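PDB 4OZU: coronin from Toxoplasma gondii, which is an actin-binding protein that contributes to parasite invasion and egress, this chain being its WD40 beta-propeller domain. Local coordinates for residues P270-F275 with K315-I320; M281-G286 with C292-Y297; K32-C37 with C285-S290. All coordinates share one frame; numbering follows the deposited sequence.

How the contacts relate
From the N terminus, residues 32-37 come first, in the loop ahead of strand 40-41; their partner in contact 3 arrives only at 285-290, so that contact closes a loop of nearly 250 residues. Residues 270-275 open contact 1, which ends at 315-320 after a much shorter excursion. Contact 2, the hairpin of 281-286 and 292-297, is nested within that excursion. Contacts 1 and 3 cross, since their segments alternate along the chain, while contacts 2 and 3 share Cys285 and Gly286. Together they tie one propeller blade internally, to the inner strand of the next blade, and to the segment entering the blade after that.

Contact 1: P270-F275 with K315-I320; sequences PLYPIF and KNFCFI
Ile274, whose side chain packs on Phe317 and Phe319, has its backbone N probably hydrogen-bonded to Tyr283 O, which joins its strand to the neighbouring strand of the same blade; its CB points toward strand 317-319. The fold is a seven-bladed beta-propeller of WD40 type: strand 271-275 is an end strand of one four-stranded blade, and strand 317-319 begins the next. Their axes diverge by 16° and come no closer than 9.2 Å, too wide for backbone pairing, so the two blades meet here through side chains.

Phe317 reaches into the gap with CG between its backbone N and carbonyl carbon (chi1 77°), and it presents its ring edge, near the ring plane, to the opposite strand. Its CZ touches Tyr272 CB at 3.7 Å, and its CE2 meets Ile274 CG1 at 3.9 Å. The hydroxyl end of Tyr272 turns elsewhere and hydrogen-bonds to Lys220 NZ. Phe319 is used differently, offering a face rather than an edge. Because Ile274 CG2 is anti to the backbone N, that methyl comes over the Phe319 ring as a CH-pi donor, 23° off the ring normal.

Ile274 CG1 is shared by the Phe317 edge and the Phe319 ring, while CG2 lies over the Phe319 face; Phe317 CE2 itself sits at the edge of the Phe319 ring. Phe319 also meets the ring of Tyr283, which continues the aromatic packing between the blades. Ile274 CG2 stands 4.2 Å from the Phe319 ring centroid, displaced toward the rim.

Contact 2: M281-G286 with C292-Y297; sequences MLYVCG and CRYYQY
Tyr283 overlaps Tyr294 obliquely, its CD2 coming 3.5 Å from Tyr294 CB. The rings are neither stacked nor edge-to-face, their planes being turned 50° and their centroids 5.5 Å apart. Tyr294 takes a chi1 of 37°, which leads its ring away from strand 281-286, to where its OH hydrogen-bonds to Leu15 O.

The setting is an antiparallel beta hairpin, the two middle strands of a propeller blade. Leu282 and Tyr295 form a hydrogen-bonded pair, with Leu282 N to Tyr295 O at 2.7 Å and a return bond from Tyr295 N. Val284 N bonds Arg293 O almost linearly (176°), but Arg293 N stays 3.6 Å from Val284 O; water 1 donates to Val284 O at 2.8 Å and accepts only weakly from Arg293 N, giving at most a weak water bridge where the direct bond is missing. On the face that carries Leu282, Val284, Arg293 and Tyr295, Val284 CG2 lies alongside Arg293 CG (3.5 Å) and at the Tyr295 ring edge.

Cys285 and Cys292 lie next to each other on the face of Tyr283 and Tyr294. The 3.8 Å between Cys285 SG and Cys292 SG is provisional, since each residue has two conformers; a disulfide between them is seen in a structure of this protein, consistent with a mixture of bonded and reduced forms.

Contact 3: K32-C37 with C285-S290; sequences KQTESC and CGKGDS
Lys287 and Thr34 meet with their side chains at about a right angle, the lysine arriving end-on at the concave side of residues 33-37. Its chain is kinked at chi3 (129°), which turns NZ to the carbonyl of Ser36: NZ to Ser36 O measures 2.6 Å, and the C=O...N angle of 170° shows how straight the approach is. Thr34 OG1 is also close to Lys287 NZ, at 2.8 Å, but the geometry does not suit a hydrogen bond. Instead the threonine hydroxyl gives a weak bond to Ser36 O, which thereby receives two donors.

Water 2 accepts from Lys287 NZ at 2.6 Å and from Thr34 N at 2.9 Å, and it donates to Gln33 OE1, so the ammonium is joined to two more residues of the segment. Asn316 OD1 adds a weak bond to NZ. Below the tip, Lys287 CE packs on Cys37 O at 3.3 Å.

A bond from Asp289 N to Gly286 O closes the type II turn that presents Lys287, with Gly288 in the positive-phi position. This turn lies in the connection between strands 281-286 and 291-298, and its lysine makes a contact between a strand-connecting turn of one blade and the segment entering another, in a WD40 beta-propeller.

Contact 1: P270-F275 with K315-I320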
# COMPACT_ATOMS: atom_id res chain seq x y z
N PRO A 270 1.57 11.15 -11.11
CA PRO A 270 2.16 9.82 -10.93
C PRO A 270 1.11 8.81 -10.51
O PRO A 270 0.16 9.16 -9.80
CB PRO A 270 3.21 10.04 -9.83
CG PRO A 270 3.57 11.48 -9.95
CD PRO A 270 2.32 12.19 -10.39
N LEU A 271 1.26 7.58 -10.98
CA LEU A 271 0.30 6.52 -10.70
C LEU A 271 0.81 5.58 -9.62
O LEU A 271 1.91 5.03 -9.72
CB LEU A 271 -0.01 5.74 -11.97
CG LEU A 271 -0.82 6.50 -13.03
CD1 LEU A 271 -0.80 5.76 -14.35
CD2 LEU A 271 -2.24 6.74 -12.57
N TYR A 272 0.01 5.43 -8.57
CA TYR A 272 0.26 4.46 -7.52
C TYR A 272 -0.31 3.11 -7.92
O TYR A 272 -1.53 3.00 -8.13
CB TYR A 272 -0.34 4.92 -6.19
CG TYR A 272 0.38 6.11 -5.62
CD1 TYR A 272 1.48 5.94 -4.78
CD2 TYR A 272 -0.00 7.41 -5.94
CE1 TYR A 272 2.16 7.03 -4.27
CE2 TYR A 272 0.68 8.50 -5.43
CZ TYR A 272 1.76 8.30 -4.60
OH TYR A 272 2.45 9.37 -4.09
N PRO A 273 0.54 2.09 -8.04
CA PRO A 273 0.06 0.73 -8.31
C PRO A 273 -0.31 -0.01 -7.04
O PRO A 273 0.46 0.01 -6.07
CB PRO A 273 1.26 0.07 -9.00
CG PRO A 273 2.44 0.73 -8.37
CD PRO A 273 2.02 2.15 -8.05
N ILE A 274 -1.49 -0.63 -7.04
CA ILE A 274 -1.96 -1.45 -5.93
C ILE A 274 -2.22 -2.87 -6.42
O ILE A 274 -3.07 -3.07 -7.29
CB ILE A 274 -3.25 -0.88 -5.31
CG1 ILE A 274 -3.03 0.56 -4.82
CG2 ILE A 274 -3.75 -1.77 -4.18
CD1 ILE A 274 -1.96 0.70 -3.75
N PHE A 275 -1.49 -3.84 -5.88
CA PHE A 275 -1.63 -5.23 -6.29
C PHE A 275 -2.40 -6.06 -5.27
O PHE A 275 -2.07 -6.09 -4.09
CB PHE A 275 -0.26 -5.86 -6.53
CG PHE A 275 -0.30 -7.21 -7.19
CD1 PHE A 275 -1.01 -7.41 -8.37
CD2 PHE A 275 0.40 -8.28 -6.66
CE1 PHE A 275 -1.03 -8.64 -8.99
CE2 PHE A 275 0.39 -9.52 -7.28
CZ PHE A 275 -0.32 -9.70 -8.44
N LYS A 315 -8.21 12.74 -3.82
CA LYS A 315 -7.25 13.57 -3.08
C LYS A 315 -6.21 12.69 -2.39
O LYS A 315 -5.01 12.95 -2.45
CB LYS A 315 -7.96 14.44 -2.05
CG LYS A 315 -8.82 15.54 -2.65
CD LYS A 315 -7.99 16.56 -3.40
CE LYS A 315 -8.87 17.67 -3.96
NZ LYS A 315 -8.09 18.64 -4.77
N ASN A 316 -6.70 11.65 -1.73
CA ASN A 316 -5.89 10.60 -1.13
C ASN A 316 -6.68 9.31 -1.22
O ASN A 316 -7.89 9.33 -1.48
CB ASN A 316 -5.56 10.89 0.34
CG ASN A 316 -4.66 12.09 0.53
OD1 ASN A 316 -3.48 12.06 0.19
ND2 ASN A 316 -5.21 13.15 1.10
N PHE A 317 -6.03 8.18 -1.00
CA PHE A 317 -6.75 6.92 -1.04
C PHE A 317 -5.99 5.80 -0.36
O PHE A 317 -4.82 5.94 0.02
CB PHE A 317 -7.03 6.52 -2.49
CG PHE A 317 -5.84 5.96 -3.19
CD1 PHE A 317 -4.90 6.79 -3.78
CD2 PHE A 317 -5.65 4.59 -3.24
CE1 PHE A 317 -3.80 6.26 -4.41
CE2 PHE A 317 -4.54 4.06 -3.87
CZ PHE A 317 -3.62 4.89 -4.45
N CYS A 318 -6.68 4.68 -0.19
CA CYS A 318 -6.05 3.42 0.16
C CYS A 318 -7.02 2.33 -0.22
O CYS A 318 -8.17 2.61 -0.57
CB CYS A 318 -5.70 3.34 1.65
SG CYS A 318 -7.14 3.17 2.75
N PHE A 319 -6.56 1.09 -0.16
CA PHE A 319 -7.42 -0.07 -0.34
C PHE A 319 -7.47 -0.83 0.96
O PHE A 319 -6.53 -0.78 1.75
CB PHE A 319 -6.90 -0.96 -1.47
CG PHE A 319 -7.22 -0.46 -2.85
CD1 PHE A 319 -6.62 0.69 -3.34
CD2 PHE A 319 -8.11 -1.14 -3.66
CE1 PHE A 319 -6.90 1.14 -4.61
CE2 PHE A 319 -8.40 -0.69 -4.92
CZ PHE A 319 -7.80 0.46 -5.40
N ILE A 320 -8.56 -1.55 1.20
CA ILE A 320 -8.71 -2.32 2.43
C ILE A 320 -8.07 -3.69 2.25
O ILE A 320 -7.83 -4.12 1.13
CB ILE A 320 -10.19 -2.49 2.85
CG1 ILE A 320 -10.95 -3.38 1.85
CG2 ILE A 320 -10.86 -1.12 2.99
CD1 ILE A 320 -12.40 -3.67 2.26

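Contact 2: M281-G286 with C292-Y297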
# COMPACT_ATOMS: atom_id res chain seq x y z
N MET A 281 -5.52 -8.76 -9.40
CA MET A 281 -6.01 -7.44 -9.78
C MET A 281 -4.94 -6.40 -9.47
O MET A 281 -4.30 -6.43 -8.40
CB MET A 281 -7.30 -7.07 -9.06
CG MET A 281 -8.53 -7.87 -9.46
SD MET A 281 -8.82 -8.03 -11.24
CE MET A 281 -8.84 -6.32 -11.77
N LEU A 282 -4.75 -5.49 -10.41
CA LEU A 282 -3.73 -4.46 -10.30
C LEU A 282 -4.36 -3.11 -10.61
O LEU A 282 -4.76 -2.86 -11.75
CB LEU A 282 -2.57 -4.76 -11.26
CG LEU A 282 -1.31 -3.91 -11.20
CD1 LEU A 282 -0.71 -3.87 -9.80
CD2 LEU A 282 -0.28 -4.43 -12.19
N TYR A 283 -4.47 -2.27 -9.59
CA TYR A 283 -5.10 -0.96 -9.74
C TYR A 283 -4.02 0.11 -9.88
O TYR A 283 -3.00 0.04 -9.20
CB TYR A 283 -6.00 -0.65 -8.53
CG TYR A 283 -7.01 -1.73 -8.20
CD1 TYR A 283 -6.65 -2.82 -7.43
CD2 TYR A 283 -8.32 -1.66 -8.66
CE1 TYR A 283 -7.55 -3.81 -7.11
CE2 TYR A 283 -9.24 -2.65 -8.35
CZ TYR A 283 -8.85 -3.72 -7.58
OH TYR A 283 -9.74 -4.72 -7.26
N VAL A 284 -4.23 1.08 -10.77
CA VAL A 284 -3.31 2.21 -10.89
C VAL A 284 -4.10 3.48 -10.66
O VAL A 284 -5.04 3.80 -11.40
CB VAL A 284 -2.59 2.23 -12.26
CG1 VAL A 284 -1.64 1.05 -12.36
CG2 VAL A 284 -3.57 2.22 -13.43
N CYS A 285 -3.71 4.21 -9.62
CA CYS A 285 -4.45 5.36 -9.12
C CYS A 285 -3.56 6.59 -9.05
O CYS A 285 -2.48 6.55 -8.46
CB CYS A 285 -5.01 5.04 -7.73
SG CYS A 285 -5.79 3.42 -7.62
N GLY A 286 -4.01 7.68 -9.66
CA GLY A 286 -3.31 8.95 -9.58
C GLY A 286 -4.03 9.95 -8.70
O GLY A 286 -5.21 10.22 -8.90
N CYS A 292 -9.85 5.78 -11.93
CA CYS A 292 -8.89 4.73 -11.60
C CYS A 292 -9.13 3.55 -12.52
O CYS A 292 -10.26 3.07 -12.63
CB CYS A 292 -9.04 4.29 -10.14
SG CYS A 292 -8.66 2.53 -9.91
N ARG A 293 -8.09 3.07 -13.20
CA ARG A 293 -8.24 1.89 -14.04
C ARG A 293 -7.51 0.70 -13.46
O ARG A 293 -6.58 0.84 -12.66
CB ARG A 293 -7.77 2.17 -15.47
CG ARG A 293 -6.33 2.57 -15.61
CD ARG A 293 -6.01 2.85 -17.07
NE ARG A 293 -6.30 1.69 -17.91
CZ ARG A 293 -6.20 1.68 -19.24
NH1 ARG A 293 -5.84 2.78 -19.90
NH2 ARG A 293 -6.48 0.57 -19.91
N TYR A 294 -7.96 -0.49 -13.84
CA TYR A 294 -7.38 -1.70 -13.31
C TYR A 294 -7.25 -2.80 -14.36
O TYR A 294 -7.93 -2.82 -15.39
CB TYR A 294 -8.20 -2.20 -12.13
CG TYR A 294 -9.69 -2.02 -12.25
CD1 TYR A 294 -10.29 -0.82 -11.88
CD2 TYR A 294 -10.51 -3.06 -12.69
CE1 TYR A 294 -11.67 -0.66 -11.98
CE2 TYR A 294 -11.88 -2.90 -12.79
CZ TYR A 294 -12.45 -1.70 -12.43
OH TYR A 294 -13.82 -1.54 -12.52
N TYR A 295 -6.31 -3.69 -14.04
CA TYR A 295 -5.86 -4.76 -14.90
C TYR A 295 -5.87 -6.04 -14.08
O TYR A 295 -5.86 -5.97 -12.85
CB TYR A 295 -4.44 -4.50 -15.41
CG TYR A 295 -4.24 -3.18 -16.10
CD1 TYR A 295 -4.09 -2.00 -15.38
CD2 TYR A 295 -4.19 -3.11 -17.48
CE1 TYR A 295 -3.90 -0.79 -16.03
CE2 TYR A 295 -4.01 -1.91 -18.14
CZ TYR A 295 -3.87 -0.75 -17.41
OH TYR A 295 -3.69 0.43 -18.08
N GLN A 296 -5.86 -7.19 -14.74
CA GLN A 296 -5.53 -8.42 -14.04
C GLN A 296 -4.23 -8.99 -14.56
O GLN A 296 -4.06 -9.17 -15.76
CB GLN A 296 -6.62 -9.48 -14.16
CG GLN A 296 -6.36 -10.63 -13.18
CD GLN A 296 -7.30 -11.80 -13.33
OE1 GLN A 296 -7.79 -12.09 -14.42
NE2 GLN A 296 -7.56 -12.48 -12.22
N TYR A 297 -3.34 -9.29 -13.62
CA TYR A 297 -2.12 -10.03 -13.90
C TYR A 297 -2.44 -11.49 -13.66
O TYR A 297 -2.66 -11.90 -12.52
CB TYR A 297 -0.98 -9.54 -13.01
CG TYR A 297 0.40 -10.08 -13.32
CD1 TYR A 297 0.88 -10.14 -14.61
CD2 TYR A 297 1.25 -10.46 -12.29
CE1 TYR A 297 2.15 -10.62 -14.88
CE2 TYR A 297 2.52 -10.94 -12.55
CZ TYR A 297 2.96 -11.01 -13.84
OH TYR A 297 4.23 -11.47 -14.08
O HOH W 1 -5.64 5.45 -13.52

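Contact 3: K32-C37 with C285-S290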
# COMPACT_ATOMS: atom_id res chain seq x y z
N LYS A 32 -2.71 18.01 1.98
CA LYS A 32 -1.29 18.27 1.72
C LYS A 32 -0.70 17.24 0.77
O LYS A 32 -1.14 16.09 0.74
CB LYS A 32 -0.50 18.27 3.03
CG LYS A 32 -0.80 19.45 3.93
CD LYS A 32 -0.00 19.38 5.23
CE LYS A 32 -0.06 20.70 5.99
NZ LYS A 32 0.89 20.72 7.14
N GLN A 33 0.29 17.65 -0.01
CA GLN A 33 0.92 16.76 -0.98
C GLN A 33 1.91 15.84 -0.30
O GLN A 33 2.67 16.26 0.57
CB GLN A 33 1.62 17.57 -2.08
CG GLN A 33 0.73 18.59 -2.78
CD GLN A 33 -0.41 17.95 -3.56
OE1 GLN A 33 -0.46 16.74 -3.74
NE2 GLN A 33 -1.34 18.78 -4.03
N THR A 34 1.89 14.57 -0.69
CA THR A 34 2.82 13.56 -0.17
C THR A 34 3.30 12.64 -1.30
O THR A 34 2.85 12.76 -2.44
CB THR A 34 2.18 12.71 0.94
OG1 THR A 34 1.09 11.95 0.40
CG2 THR A 34 1.67 13.59 2.07
N GLU A 35 4.22 11.73 -0.97
CA GLU A 35 4.68 10.73 -1.93
C GLU A 35 4.09 9.36 -1.62
O GLU A 35 4.65 8.33 -2.00
CB GLU A 35 6.21 10.65 -1.95
CG GLU A 35 6.88 11.88 -2.54
CD GLU A 35 6.70 11.99 -4.05
OE1 GLU A 35 6.22 11.02 -4.68
OE2 GLU A 35 7.03 13.06 -4.61
N SER A 36 2.95 9.34 -0.93
CA SER A 36 2.25 8.08 -0.63
C SER A 36 0.76 8.20 -0.96
O SER A 36 0.27 9.29 -1.26
CB SER A 36 2.44 7.70 0.84
OG SER A 36 1.60 8.46 1.68
N CYS A 37 0.03 7.08 -0.90
CA CYS A 37 -1.37 7.08 -1.30
C CYS A 37 -2.22 7.97 -0.38
O CYS A 37 -3.21 8.55 -0.82
CB CYS A 37 -1.92 5.65 -1.34
SG CYS A 37 -1.70 4.67 0.16
N CYS A 285 -3.71 4.21 -9.62
CA CYS A 285 -4.45 5.36 -9.12
C CYS A 285 -3.56 6.59 -9.05
O CYS A 285 -2.48 6.55 -8.46
CB CYS A 285 -5.01 5.04 -7.73
SG CYS A 285 -5.79 3.42 -7.62
N GLY A 286 -4.01 7.68 -9.66
CA GLY A 286 -3.31 8.95 -9.58
C GLY A 286 -4.03 9.95 -8.70
O GLY A 286 -5.21 10.22 -8.90
N LYS A 287 -3.33 10.50 -7.72
CA LYS A 287 -3.90 11.58 -6.91
C LYS A 287 -4.20 12.77 -7.82
O LYS A 287 -3.35 13.18 -8.62
CB LYS A 287 -2.95 11.99 -5.79
CG LYS A 287 -2.66 10.90 -4.79
CD LYS A 287 -1.53 11.31 -3.86
CE LYS A 287 -1.92 11.11 -2.41
NZ LYS A 287 -0.90 11.65 -1.48
N GLY A 288 -5.40 13.32 -7.69
CA GLY A 288 -5.83 14.42 -8.53
C GLY A 288 -6.64 13.95 -9.73
O GLY A 288 -7.37 14.75 -10.32
N ASP A 289 -6.51 12.68 -10.09
CA ASP A 289 -7.31 12.09 -11.15
C ASP A 289 -8.72 11.80 -10.64
O ASP A 289 -8.89 11.50 -9.46
CB ASP A 289 -6.69 10.79 -11.68
CG ASP A 289 -5.39 11.01 -12.43
OD1 ASP A 289 -5.07 12.18 -12.76
OD2 ASP A 289 -4.69 10.01 -12.72
N SER A 290 -9.71 11.89 -11.52
CA SER A 290 -11.08 11.56 -11.15
C SER A 290 -11.43 10.11 -11.50
O SER A 290 -12.55 9.65 -11.24
CB SER A 290 -12.07 12.51 -11.82
OG SER A 290 -11.97 12.45 -13.23
O HOH W 2 -0.44 14.02 -2.35